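PDB 1T4W: C.Elegans p53 tumor suppressor-like transcription factor from Caenorhabditis elegans, which activates transcription by binding the p53 DNA consensus sequence, promoting germline apoptosis after DNA damage and supporting proper meiotic chromosome segregation. Local coordinates for residues Trp45-Arg50 with Glu166-Tyr171; Phe52-Ser57 with Asp160-Asn165; Leu58-Val63 with Met153-Phe158; Glu109-Ala114 with Thr121-Pro126. All coordinates share one frame; numbering follows the deposited sequence.

Contact 1 of 4, residues Trp45-Arg50 with Glu166-Tyr171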
loop_
_atom_site.group_PDB
_atom_site.type_symbol
_atom_site.label_atom_id
_atom_site.label_comp_id
_atom_site.label_asym_id
_atom_site.label_seq_id
_atom_site.Cartn_x
_atom_site.Cartn_y
_atom_site.Cartn_z
ATOM N N TRP A 45 1.718 15.017 -0.656
ATOM C CA TRP A 45 2.833 15.472 0.159
ATOM C C TRP A 45 3.096 16.966 0.024
ATOM O O TRP A 45 2.624 17.611 -0.907
ATOM C CB TRP A 45 4.123 14.699 -0.184
ATOM C CG TRP A 45 4.570 14.788 -1.628
ATOM C CD1 TRP A 45 5.398 15.733 -2.183
ATOM C CD2 TRP A 45 4.160 13.936 -2.709
ATOM N NE1 TRP A 45 5.525 15.524 -3.537
ATOM C CE2 TRP A 45 4.774 14.431 -3.889
ATOM C CE3 TRP A 45 3.330 12.805 -2.793
ATOM C CZ2 TRP A 45 4.586 13.833 -5.142
ATOM C CZ3 TRP A 45 3.138 12.206 -4.038
ATOM C CH2 TRP A 45 3.767 12.725 -5.203
ATOM N N LYS A 46 3.834 17.495 0.994
ATOM C CA LYS A 46 4.265 18.879 0.996
ATOM C C LYS A 46 5.782 18.822 1.211
ATOM O O LYS A 46 6.273 18.157 2.129
ATOM C CB LYS A 46 3.627 19.680 2.117
ATOM C CG LYS A 46 4.023 21.149 2.038
ATOM C CD LYS A 46 4.478 21.655 3.387
ATOM C CE LYS A 46 5.211 22.987 3.262
ATOM N NZ LYS A 46 5.673 23.471 4.596
ATOM N N LEU A 47 6.518 19.506 0.348
ATOM C CA LEU A 47 7.969 19.505 0.429
ATOM C C LEU A 47 8.562 20.750 1.044
ATOM O O LEU A 47 7.938 21.805 1.081
ATOM C CB LEU A 47 8.564 19.322 -0.959
ATOM C CG LEU A 47 8.365 17.930 -1.553
ATOM C CD1 LEU A 47 8.887 17.903 -2.979
ATOM C CD2 LEU A 47 9.080 16.913 -0.681
ATOM N N ASP A 48 9.786 20.613 1.530
ATOM C CA ASP A 48 10.482 21.732 2.122
ATOM C C ASP A 48 11.135 22.553 1.023
ATOM O O ASP A 48 10.887 22.353 -0.171
ATOM C CB ASP A 48 11.532 21.243 3.124
ATOM C CG ASP A 48 12.330 20.062 2.605
ATOM O OD1 ASP A 48 11.766 18.947 2.511
ATOM O OD2 ASP A 48 13.519 20.250 2.283
ATOM N N LYS A 49 11.989 23.469 1.443
ATOM C CA LYS A 49 12.667 24.374 0.536
ATOM C C LYS A 49 13.635 23.707 -0.439
ATOM O O LYS A 49 13.533 23.888 -1.655
ATOM C CB LYS A 49 13.391 25.442 1.364
ATOM C CG LYS A 49 12.471 26.202 2.334
ATOM C CD LYS A 49 11.824 25.272 3.373
ATOM C CE LYS A 49 10.636 25.920 4.079
ATOM N NZ LYS A 49 9.903 24.955 4.958
ATOM N N ARG A 50 14.566 22.923 0.089
ATOM C CA ARG A 50 15.557 22.285 -0.765
ATOM C C ARG A 50 15.044 21.320 -1.833
ATOM O O ARG A 50 15.780 20.984 -2.763
ATOM C CB ARG A 50 16.605 21.582 0.096
ATOM C CG ARG A 50 16.058 20.549 1.047
ATOM C CD ARG A 50 17.199 19.745 1.632
ATOM N NE ARG A 50 18.058 19.248 0.562
ATOM C CZ ARG A 50 19.073 18.409 0.738
ATOM N NH1 ARG A 50 19.368 17.962 1.953
ATOM N NH2 ARG A 50 19.788 18.013 -0.308
ATOM N N GLU A 166 15.585 8.490 0.352
ATOM C CA GLU A 166 14.197 8.592 0.795
ATOM C C GLU A 166 14.100 9.912 1.561
ATOM O O GLU A 166 14.933 10.176 2.435
ATOM C CB GLU A 166 13.841 7.457 1.754
ATOM C CG GLU A 166 12.522 7.683 2.487
ATOM C CD GLU A 166 12.316 6.736 3.676
ATOM O OE1 GLU A 166 12.808 5.590 3.629
ATOM O OE2 GLU A 166 11.640 7.130 4.651
ATOM N N ILE A 167 13.121 10.754 1.228
ATOM C CA ILE A 167 12.973 12.004 1.975
ATOM C C ILE A 167 11.663 12.030 2.779
ATOM O O ILE A 167 11.537 12.783 3.752
ATOM C CB ILE A 167 13.103 13.275 1.067
ATOM C CG1 ILE A 167 12.026 13.307 -0.007
ATOM C CG2 ILE A 167 14.481 13.298 0.396
ATOM C CD1 ILE A 167 12.080 14.599 -0.846
ATOM N N LEU A 168 10.705 11.189 2.392
ATOM C CA LEU A 168 9.425 11.075 3.112
ATOM C C LEU A 168 8.877 9.685 2.883
ATOM O O LEU A 168 9.239 9.030 1.908
ATOM C CB LEU A 168 8.382 12.075 2.598
ATOM C CG LEU A 168 8.448 13.559 2.989
ATOM C CD1 LEU A 168 7.535 14.365 2.066
ATOM C CD2 LEU A 168 8.030 13.736 4.434
ATOM N N HIS A 169 7.994 9.249 3.772
ATOM C CA HIS A 169 7.366 7.931 3.641
ATOM C C HIS A 169 6.001 7.974 4.280
ATOM O O HIS A 169 5.699 8.901 5.028
ATOM C CB HIS A 169 8.215 6.808 4.286
ATOM C CG HIS A 169 8.225 6.801 5.787
ATOM N ND1 HIS A 169 8.828 7.782 6.537
ATOM C CD2 HIS A 169 7.747 5.893 6.678
ATOM C CE1 HIS A 169 8.728 7.484 7.823
ATOM N NE2 HIS A 169 8.076 6.340 7.934
ATOM N N ALA A 170 5.170 6.985 3.962
ATOM C CA ALA A 170 3.825 6.893 4.532
ATOM C C ALA A 170 3.345 5.481 4.278
ATOM O O ALA A 170 3.852 4.799 3.393
ATOM C CB ALA A 170 2.869 7.896 3.860
ATOM N N TYR A 171 2.370 5.029 5.052
ATOM C CA TYR A 171 1.852 3.698 4.832
ATOM C C TYR A 171 0.459 3.522 5.388
ATOM O O TYR A 171 -0.018 4.343 6.182
ATOM C CB TYR A 171 2.791 2.641 5.456
ATOM C CG TYR A 171 3.091 2.862 6.932
ATOM C CD1 TYR A 171 2.156 2.516 7.908
ATOM C CD2 TYR A 171 4.281 3.462 7.341
ATOM C CE1 TYR A 171 2.384 2.765 9.242
ATOM C CE2 TYR A 171 4.531 3.724 8.693
ATOM C CZ TYR A 171 3.566 3.368 9.632
ATOM O OH TYR A 171 3.761 3.616 10.953
#
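Leu168 reaches across with its CD1 methyl, which lies over Trp45 and Lys46 at the end of strand 39-46 and over Leu47 just beyond it. Leu168 CD1 is 4.1 Å from Trp45 CB and 4.0 Å from the carbonyl O of Lys46. The same methyl stands 4.1 Å from Leu47 CD2, the two leucine side chains running obliquely over one another. CG of Leu168 is anti to its own carbonyl carbon (chi1 -77°), and the CD1 branch it carries is the one that meets Leu47. Leu47 continues the row: its CD2 meets Ile167 CD1 at 3.8 Å, the closest approach between the segments, and these two chains cross at about a right angle. The two segments bury 139 Å² in all, through a few apolar contacts. Trp45 offers Leu168 its CB, while its indole turns elsewhere: NE1 makes a weak hydrogen bond to Ala128 O, and the side chain also packs on Met4 and Leu159. Ile167 and Leu168 both face Leu159 on the adjacent strand, a classic beta bulge, consistent with two successive side chains reaching this interface. Strands 39-46 and 166-177 belong to different sheets, and here the end of one sheet and the loop following it pack on the other, near one end of the beta sandwich typical of p53-family DNA-binding domains, the part of the longer protein that this chain represents.

Contact 2 of 4, residues Phe52-Ser57 with Asp160-Asn165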
loop_
_atom_site.group_PDB
_atom_site.type_symbol
_atom_site.label_atom_id
_atom_site.label_comp_id
_atom_site.label_asym_id
_atom_site.label_seq_id
_atom_site.Cartn_x
_atom_site.Cartn_y
_atom_site.Cartn_z
ATOM N N PHE A 52 11.879 21.801 -3.412
ATOM C CA PHE A 52 10.920 22.486 -4.263
ATOM C C PHE A 52 11.071 22.255 -5.767
ATOM O O PHE A 52 10.078 22.085 -6.468
ATOM C CB PHE A 52 10.936 23.986 -3.991
ATOM C CG PHE A 52 9.811 24.717 -4.659
ATOM C CD1 PHE A 52 8.520 24.652 -4.137
ATOM C CD2 PHE A 52 10.031 25.432 -5.839
ATOM C CE1 PHE A 52 7.464 25.288 -4.779
ATOM C CE2 PHE A 52 8.983 26.073 -6.492
ATOM C CZ PHE A 52 7.695 26.001 -5.961
ATOM N N ASN A 53 12.297 22.245 -6.276
ATOM C CA ASN A 53 12.482 22.043 -7.713
ATOM C C ASN A 53 13.080 20.683 -8.064
ATOM O O ASN A 53 13.546 20.463 -9.183
ATOM C CB ASN A 53 13.365 23.154 -8.289
ATOM C CG ASN A 53 12.761 24.537 -8.100
ATOM O OD1 ASN A 53 11.683 24.836 -8.619
ATOM N ND2 ASN A 53 13.456 25.389 -7.344
ATOM N N SER A 54 13.044 19.761 -7.111
ATOM C CA SER A 54 13.604 18.437 -7.333
ATOM C C SER A 54 12.770 17.518 -8.208
ATOM O O SER A 54 11.544 17.574 -8.226
ATOM C CB SER A 54 13.830 17.750 -5.994
ATOM O OG SER A 54 14.606 18.563 -5.143
ATOM N N ASN A 55 13.452 16.673 -8.959
ATOM C CA ASN A 55 12.758 15.703 -9.760
ATOM C C ASN A 55 12.621 14.562 -8.757
ATOM O O ASN A 55 13.608 14.121 -8.196
ATOM C CB ASN A 55 13.613 15.274 -10.931
ATOM C CG ASN A 55 12.785 14.829 -12.091
ATOM O OD1 ASN A 55 11.904 13.983 -11.944
ATOM N ND2 ASN A 55 13.045 15.405 -13.261
ATOM N N LEU A 56 11.409 14.091 -8.521
ATOM C CA LEU A 56 11.210 13.030 -7.541
ATOM C C LEU A 56 10.610 11.764 -8.110
ATOM O O LEU A 56 10.097 11.752 -9.227
ATOM C CB LEU A 56 10.314 13.537 -6.411
ATOM C CG LEU A 56 10.795 14.786 -5.655
ATOM C CD1 LEU A 56 9.946 15.039 -4.431
ATOM C CD2 LEU A 56 12.229 14.581 -5.228
ATOM N N SER A 57 10.715 10.689 -7.337
ATOM C CA SER A 57 10.126 9.411 -7.710
ATOM C C SER A 57 9.404 8.849 -6.477
ATOM O O SER A 57 9.726 9.189 -5.330
ATOM C CB SER A 57 11.190 8.428 -8.219
ATOM O OG SER A 57 12.198 8.211 -7.263
ATOM N N ASP A 160 11.453 9.630 -3.013
ATOM C CA ASP A 160 12.914 9.727 -3.119
ATOM C C ASP A 160 13.356 10.954 -3.907
ATOM O O ASP A 160 12.672 11.371 -4.851
ATOM C CB ASP A 160 13.509 8.545 -3.866
ATOM C CG ASP A 160 13.430 7.228 -3.103
ATOM O OD1 ASP A 160 13.212 7.199 -1.871
ATOM O OD2 ASP A 160 13.594 6.207 -3.781
ATOM N N ASP A 161 14.517 11.505 -3.549
ATOM C CA ASP A 161 15.058 12.642 -4.291
ATOM C C ASP A 161 15.800 12.096 -5.512
ATOM O O ASP A 161 15.765 10.891 -5.774
ATOM C CB ASP A 161 15.997 13.483 -3.417
ATOM C CG ASP A 161 17.262 12.748 -3.014
ATOM O OD1 ASP A 161 17.572 11.669 -3.561
ATOM O OD2 ASP A 161 17.951 13.270 -2.125
ATOM N N GLU A 162 16.477 12.966 -6.255
ATOM C CA GLU A 162 17.208 12.551 -7.462
ATOM C C GLU A 162 18.346 11.575 -7.191
ATOM O O GLU A 162 18.677 10.744 -8.036
ATOM C CB GLU A 162 17.778 13.771 -8.196
ATOM C CG GLU A 162 16.802 14.907 -8.380
ATOM C CD GLU A 162 16.396 15.529 -7.061
ATOM O OE1 GLU A 162 17.278 16.044 -6.340
ATOM O OE2 GLU A 162 15.191 15.494 -6.739
ATOM N N ASN A 163 18.956 11.672 -6.018
ATOM C CA ASN A 163 20.059 10.780 -5.681
ATOM C C ASN A 163 19.604 9.442 -5.107
ATOM O O ASN A 163 20.427 8.590 -4.753
ATOM C CB ASN A 163 21.000 11.493 -4.719
ATOM C CG ASN A 163 21.631 12.714 -5.349
ATOM O OD1 ASN A 163 21.705 13.777 -4.737
ATOM N ND2 ASN A 163 22.090 12.565 -6.585
ATOM N N GLY A 164 18.289 9.256 -5.027
ATOM C CA GLY A 164 17.759 8.004 -4.514
ATOM C C GLY A 164 17.608 7.950 -3.001
ATOM O O GLY A 164 17.415 6.875 -2.439
ATOM N N ASN A 165 17.724 9.094 -2.338
ATOM C CA ASN A 165 17.561 9.130 -0.883
ATOM C C ASN A 165 16.081 9.305 -0.573
ATOM O O ASN A 165 15.401 10.159 -1.182
ATOM C CB ASN A 165 18.303 10.320 -0.267
ATOM C CG ASN A 165 19.788 10.296 -0.554
ATOM O OD1 ASN A 165 20.500 9.389 -0.122
ATOM N ND2 ASN A 165 20.264 11.295 -1.290
HETATM O O HOH W 1 13.180 5.908 -6.649
HETATM O O HOH W 2 14.316 9.674 -7.700
#
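Ser57 and Asp160 form an antiparallel hydrogen-bonded pair, with Asp160 N 2.9 Å from Ser57 O and Ser57 N 3.2 Å from Asp160 O. Both side chains lie on the same face of the sheet, and water connects them: one molecule is hydrogen-bonded to Ser57 OG (2.6 Å) and donates to Asp160 OD2, which also salt-bridges Arg59. A second water pairs with Ser57 OG and donates to Asp161 O, so this hydroxyl serves two water links to the opposite segment. Leu56 lays CD2 against the facing backbone, 3.6 Å from Asp161 CA. Glu162 folds back over Asn55, bent at its second torsion (chi2 66°), and its CG comes within 4.1 Å of Asn55 CB; the placement of its carboxylate is doubtful, because OE2 clashes with Ser54. Asp161 organises the turn beyond. Its OD1 accepts Asn165 N at 2.9 Å from above the carboxylate plane (46° out), and its OD2 takes Asn165 ND2 at 3.2 Å through the syn lone pair. A type I turn spans Asp161 to Gly164; Gly164 N bonds to Asp161 O, Asp161 N to Asn165 O, and Gly164 has positive phi, which completes a G1 bulge. This turn joins strand 152-160 to strand 166-177, where Asp161 packs on Ile167, while segment 52-57 leads into strand 57-65 and Leu56 makes a backbone hydrogen bond to Met124 just after strand 119-123.

Contact 3 of 4, residues Leu58-Val63 with Met153-Phe158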
loop_
_atom_site.group_PDB
_atom_site.type_symbol
_atom_site.label_atom_id
_atom_site.label_comp_id
_atom_site.label_asym_id
_atom_site.label_seq_id
_atom_site.Cartn_x
_atom_site.Cartn_y
_atom_site.Cartn_z
ATOM N N LEU A 58 8.393 8.026 -6.710
ATOM C CA LEU A 58 7.649 7.440 -5.608
ATOM C C LEU A 58 7.724 5.914 -5.701
ATOM O O LEU A 58 7.374 5.330 -6.723
ATOM C CB LEU A 58 6.185 7.871 -5.652
ATOM C CG LEU A 58 5.361 7.423 -4.427
ATOM C CD1 LEU A 58 5.630 8.349 -3.233
ATOM C CD2 LEU A 58 3.895 7.459 -4.778
ATOM N N ARG A 59 8.197 5.276 -4.640
ATOM C CA ARG A 59 8.282 3.823 -4.620
ATOM C C ARG A 59 7.089 3.282 -3.838
ATOM O O ARG A 59 6.708 3.834 -2.800
ATOM C CB ARG A 59 9.601 3.362 -3.979
ATOM C CG ARG A 59 10.808 3.446 -4.913
ATOM C CD ARG A 59 12.123 2.998 -4.214
ATOM N NE ARG A 59 12.533 3.898 -3.126
ATOM C CZ ARG A 59 12.508 3.586 -1.830
ATOM N NH1 ARG A 59 12.078 2.393 -1.435
ATOM N NH2 ARG A 59 12.958 4.446 -0.923
ATOM N N ILE A 60 6.505 2.203 -4.342
ATOM C CA ILE A 60 5.341 1.575 -3.719
ATOM C C ILE A 60 5.675 0.108 -3.418
ATOM O O ILE A 60 6.060 -0.637 -4.312
ATOM C CB ILE A 60 4.124 1.609 -4.662
ATOM C CG1 ILE A 60 3.822 3.055 -5.072
ATOM C CG2 ILE A 60 2.909 0.976 -3.963
ATOM C CD1 ILE A 60 3.006 3.161 -6.349
ATOM N N ARG A 61 5.522 -0.285 -2.160
ATOM C CA ARG A 61 5.808 -1.644 -1.723
ATOM C C ARG A 61 4.635 -2.233 -0.954
ATOM O O ARG A 61 3.792 -1.511 -0.410
ATOM C CB ARG A 61 7.032 -1.670 -0.799
ATOM C CG ARG A 61 8.390 -1.337 -1.459
ATOM C CD ARG A 61 9.530 -1.794 -0.502
ATOM N NE ARG A 61 9.559 -3.251 -0.409
ATOM C CZ ARG A 61 10.184 -3.946 0.532
ATOM N NH1 ARG A 61 10.138 -5.273 0.498
ATOM N NH2 ARG A 61 10.837 -3.326 1.514
ATOM N N PHE A 62 4.591 -3.556 -0.906
ATOM C CA PHE A 62 3.551 -4.234 -0.169
ATOM C C PHE A 62 4.285 -5.331 0.598
ATOM O O PHE A 62 4.716 -6.355 0.036
ATOM C CB PHE A 62 2.472 -4.776 -1.109
ATOM C CG PHE A 62 1.249 -5.289 -0.383
ATOM C CD1 PHE A 62 0.530 -4.443 0.474
ATOM C CD2 PHE A 62 0.821 -6.613 -0.549
ATOM C CE1 PHE A 62 -0.598 -4.894 1.158
ATOM C CE2 PHE A 62 -0.312 -7.092 0.128
ATOM C CZ PHE A 62 -1.029 -6.231 0.986
ATOM N N VAL A 63 4.429 -5.083 1.895
ATOM C CA VAL A 63 5.184 -5.954 2.787
ATOM C C VAL A 63 4.406 -6.503 3.980
ATOM O O VAL A 63 3.265 -6.099 4.249
ATOM C CB VAL A 63 6.412 -5.181 3.348
ATOM C CG1 VAL A 63 7.132 -4.472 2.203
ATOM C CG2 VAL A 63 5.973 -4.153 4.418
ATOM N N MET A 153 -0.098 -7.239 6.805
ATOM C CA MET A 153 0.337 -6.769 5.480
ATOM C C MET A 153 0.264 -5.249 5.527
ATOM O O MET A 153 -0.664 -4.698 6.115
ATOM C CB MET A 153 -0.564 -7.311 4.388
ATOM C CG MET A 153 -0.549 -8.812 4.313
ATOM S SD MET A 153 -1.534 -9.375 2.928
ATOM C CE MET A 153 -1.318 -11.137 3.064
ATOM N N CYS A 154 1.224 -4.593 4.881
ATOM C CA CYS A 154 1.359 -3.139 4.908
ATOM C C CYS A 154 1.675 -2.510 3.540
ATOM O O CYS A 154 2.588 -2.969 2.839
ATOM C CB CYS A 154 2.483 -2.793 5.891
ATOM S SG CYS A 154 2.840 -1.033 6.044
ATOM N N LEU A 155 0.911 -1.491 3.148
ATOM C CA LEU A 155 1.141 -0.803 1.864
ATOM C C LEU A 155 1.941 0.447 2.220
ATOM O O LEU A 155 1.428 1.347 2.915
ATOM C CB LEU A 155 -0.188 -0.381 1.209
ATOM C CG LEU A 155 -0.027 0.380 -0.126
ATOM C CD1 LEU A 155 0.698 -0.531 -1.118
ATOM C CD2 LEU A 155 -1.391 0.801 -0.694
ATOM N N ALA A 156 3.187 0.498 1.757
ATOM C CA ALA A 156 4.085 1.619 2.060
ATOM C C ALA A 156 4.587 2.335 0.815
ATOM O O ALA A 156 4.858 1.692 -0.208
ATOM C CB ALA A 156 5.307 1.108 2.880
ATOM N N VAL A 157 4.715 3.663 0.924
ATOM C CA VAL A 157 5.213 4.503 -0.159
ATOM C C VAL A 157 6.364 5.379 0.342
ATOM O O VAL A 157 6.382 5.816 1.493
ATOM C CB VAL A 157 4.102 5.411 -0.763
ATOM C CG1 VAL A 157 3.109 4.547 -1.563
ATOM C CG2 VAL A 157 3.404 6.173 0.333
ATOM N N PHE A 158 7.306 5.642 -0.554
ATOM C CA PHE A 158 8.507 6.415 -0.245
ATOM C C PHE A 158 8.714 7.450 -1.325
ATOM O O PHE A 158 8.578 7.150 -2.526
ATOM C CB PHE A 158 9.730 5.484 -0.221
ATOM C CG PHE A 158 9.608 4.354 0.764
ATOM C CD1 PHE A 158 10.007 4.519 2.089
ATOM C CD2 PHE A 158 9.017 3.152 0.390
ATOM C CE1 PHE A 158 9.807 3.489 3.044
ATOM C CE2 PHE A 158 8.815 2.121 1.323
ATOM C CZ PHE A 158 9.206 2.290 2.655
#
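The pairing of strands 57-65 and 152-160 forms the middle of the larger sheet of the p53-like sandwich, where Arg59, Arg61 and Val63 face Phe158, Ala156 and Cys154 in antiparallel hydrogen-bonded pairs. Six backbone bonds run between them, among them Arg61 N to Ala156 O at 2.9 Å with a nearly straight N-H (172°). The strand directions differ by 163°. On the face bearing Arg59, its guanidinium, held at NE by Asp160, lies almost parallel to the Phe158 ring, the planes 8° apart, and Phe158 CB sits 3.4 Å above the guanidinium plane, offset toward its rim. The contacts are Arg59 NH2 to Phe158 CB, 3.5 Å, and Arg59 NH1 to Phe158 CD2, 3.6 Å. The Arg61 guanidinium, with Val63 CG1 3.5 Å above its centre, is held by Asp81 and by the carbonyls of Ile75 and Asn77. The other face looks into the sandwich core: Ile60 lies side by side with Val157, CG1 to CG1 3.9 Å, and Leu58, Ile60 and Leu155 also touch strand 130-137 of the second sheet. Toward the zinc-bearing end, Phe62 CZ meets Met153 CB at 3.6 Å, and Met153 SD makes an oblique Met-aromatic contact, 4.8 Å from the centroid of the Phe62 ring.

Contact 4 of 4, residues Glu109-Ala114 with Thr121-Pro126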
loop_
_atom_site.group_PDB
_atom_site.type_symbol
_atom_site.label_atom_id
_atom_site.label_comp_id
_atom_site.label_asym_id
_atom_site.label_seq_id
_atom_site.Cartn_x
_atom_site.Cartn_y
_atom_site.Cartn_z
ATOM N N GLU A 109 3.924 7.966 -14.902
ATOM C CA GLU A 109 4.644 6.905 -15.589
ATOM C C GLU A 109 5.260 6.078 -14.466
ATOM O O GLU A 109 5.615 6.633 -13.427
ATOM C CB GLU A 109 5.770 7.503 -16.445
ATOM C CG GLU A 109 6.808 6.490 -16.902
ATOM C CD GLU A 109 7.988 7.143 -17.620
ATOM O OE1 GLU A 109 8.014 8.389 -17.762
ATOM O OE2 GLU A 109 8.893 6.403 -18.036
ATOM N N PHE A 110 5.399 4.766 -14.659
ATOM C CA PHE A 110 6.004 3.933 -13.612
ATOM C C PHE A 110 6.818 2.807 -14.223
ATOM O O PHE A 110 6.674 2.505 -15.406
ATOM C CB PHE A 110 4.920 3.336 -12.689
ATOM C CG PHE A 110 3.981 2.384 -13.389
ATOM C CD1 PHE A 110 4.297 1.024 -13.507
ATOM C CD2 PHE A 110 2.788 2.851 -13.943
ATOM C CE1 PHE A 110 3.427 0.136 -14.168
ATOM C CE2 PHE A 110 1.915 1.982 -14.603
ATOM C CZ PHE A 110 2.232 0.619 -14.717
ATOM N N SER A 111 7.691 2.222 -13.408
ATOM C CA SER A 111 8.525 1.091 -13.792
ATOM C C SER A 111 8.457 0.123 -12.611
ATOM O O SER A 111 7.992 0.481 -11.531
ATOM C CB SER A 111 9.981 1.507 -14.006
ATOM O OG SER A 111 10.560 1.958 -12.787
ATOM N N TYR A 112 8.947 -1.087 -12.817
ATOM C CA TYR A 112 8.925 -2.108 -11.793
ATOM C C TYR A 112 10.266 -2.812 -11.665
ATOM O O TYR A 112 11.026 -2.916 -12.629
ATOM C CB TYR A 112 7.845 -3.155 -12.117
ATOM C CG TYR A 112 7.798 -4.315 -11.133
ATOM C CD1 TYR A 112 8.548 -5.468 -11.350
ATOM C CD2 TYR A 112 7.038 -4.230 -9.958
ATOM C CE1 TYR A 112 8.551 -6.518 -10.429
ATOM C CE2 TYR A 112 7.034 -5.264 -9.029
ATOM C CZ TYR A 112 7.796 -6.408 -9.275
ATOM O OH TYR A 112 7.809 -7.436 -8.368
ATOM N N SER A 113 10.551 -3.267 -10.448
ATOM C CA SER A 113 11.749 -4.034 -10.148
ATOM C C SER A 113 11.530 -4.780 -8.839
ATOM O O SER A 113 10.797 -4.316 -7.961
ATOM C CB SER A 113 12.972 -3.144 -9.990
ATOM O OG SER A 113 14.049 -3.946 -9.527
ATOM N N ALA A 114 12.180 -5.928 -8.699
ATOM C CA ALA A 114 12.059 -6.710 -7.482
ATOM C C ALA A 114 13.410 -6.773 -6.792
ATOM O O ALA A 114 13.525 -7.291 -5.676
ATOM C CB ALA A 114 11.569 -8.101 -7.802
ATOM N N THR A 121 7.889 1.918 -9.139
ATOM C CA THR A 121 8.426 3.265 -9.016
ATOM C C THR A 121 7.752 4.217 -9.973
ATOM O O THR A 121 7.819 4.056 -11.206
ATOM C CB THR A 121 9.943 3.307 -9.280
ATOM O OG1 THR A 121 10.614 2.484 -8.319
ATOM C CG2 THR A 121 10.474 4.743 -9.151
ATOM N N LEU A 122 7.110 5.227 -9.411
ATOM C CA LEU A 122 6.442 6.221 -10.226
ATOM C C LEU A 122 7.452 7.298 -10.571
ATOM O O LEU A 122 8.124 7.819 -9.679
ATOM C CB LEU A 122 5.295 6.879 -9.454
ATOM C CG LEU A 122 4.200 5.987 -8.890
ATOM C CD1 LEU A 122 3.055 6.874 -8.378
ATOM C CD2 LEU A 122 3.707 5.045 -9.949
ATOM N N ILE A 123 7.564 7.628 -11.854
ATOM C CA ILE A 123 8.487 8.680 -12.273
ATOM C C ILE A 123 7.675 9.943 -12.372
ATOM O O ILE A 123 6.717 10.022 -13.142
ATOM C CB ILE A 123 9.135 8.393 -13.648
ATOM C CG1 ILE A 123 10.137 7.243 -13.530
ATOM C CG2 ILE A 123 9.860 9.625 -14.140
ATOM C CD1 ILE A 123 9.510 5.868 -13.342
ATOM N N MET A 124 8.046 10.936 -11.579
ATOM C CA MET A 124 7.310 12.177 -11.595
ATOM C C MET A 124 8.087 13.357 -12.130
ATOM O O MET A 124 9.076 13.185 -12.834
ATOM C CB MET A 124 6.787 12.433 -10.204
ATOM C CG MET A 124 5.942 11.219 -9.803
ATOM S SD MET A 124 5.100 11.412 -8.277
ATOM C CE MET A 124 6.516 11.601 -7.187
ATOM N N TYR A 125 7.644 14.559 -11.804
ATOM C CA TYR A 125 8.311 15.742 -12.317
ATOM C C TYR A 125 8.389 16.777 -11.219
ATOM O O TYR A 125 7.598 16.743 -10.267
ATOM C CB TYR A 125 7.509 16.283 -13.499
ATOM C CG TYR A 125 6.049 16.420 -13.149
ATOM C CD1 TYR A 125 5.573 17.546 -12.471
ATOM C CD2 TYR A 125 5.148 15.395 -13.434
ATOM C CE1 TYR A 125 4.234 17.644 -12.084
ATOM C CE2 TYR A 125 3.807 15.482 -13.050
ATOM C CZ TYR A 125 3.360 16.605 -12.378
ATOM O OH TYR A 125 2.042 16.683 -11.997
ATOM N N PRO A 126 9.346 17.710 -11.333
ATOM C CA PRO A 126 9.507 18.755 -10.327
ATOM C C PRO A 126 8.170 19.420 -10.149
ATOM O O PRO A 126 7.453 19.651 -11.122
ATOM C CB PRO A 126 10.543 19.688 -10.957
ATOM C CG PRO A 126 11.345 18.758 -11.828
ATOM C CD PRO A 126 10.264 17.930 -12.466
HETATM O O HOH W 3 4.957 10.593 -14.980
#
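Strands 109-113 and 119-123 make a beta hairpin at the edge of the larger sheet, and here Ser111 faces Thr121 as an antiparallel hydrogen-bonded pair. Thr121 N donates to Ser111 O at 2.8 Å, and Ser111 N to Thr121 O at 2.9 Å. Two residues further along, Ile123 N reaches Glu109 O at 2.7 Å, but the reciprocal link passes through water: one molecule accepts from Glu109 N and donates to Ile123 O at 2.6 Å. The strand segments run antiparallel at 149°. Next to the Ser111-Thr121 pair, Phe110 and Leu122 form a non-hydrogen-bonded pair, CA atoms only 4.1 Å apart. Strand 109-113 is outermost in the sheet, while strand 119-123 lies between it and strand 57-65; Leu122 is buried against Leu58 and Ile60 of that adjacent strand and against Phe133 of the second sheet. Leu122 CD2 packs 3.4 Å from Phe110 CB. CG of Phe110 lies in the crowded position between backbone N and carbonyl carbon (chi1 64°), and the ring beyond it leads away from segment 121-126. On the opposite face Ser111 OG lies 3.8 Å from Thr121 CB, and Ile123 CD1 comes to 4.0 Å from Phe110 CA.

All four contacts reach the larger sheet. Strand 57-65 belongs to contacts 2 and 3 and neighbours strand 119-123 of contact 4, where Leu58 O lies 2.7 Å from Leu122 N, probably a hydrogen bond. Contact 2 continues the ladder of contact 3 at one end, tied back to it by the salt bridge from Asp160 OD2 to Arg59 NE (2.6 Å). Contact 1 joins this sheet to the other one, and Leu47 CD1 touches Leu56 CD1 of contact 2 at 3.4 Å. The zinc site lies at the other end: the Met153 side chain of contact 3 is about 9 Å from the metal, whereas contacts 1, 2 and 4 are remote.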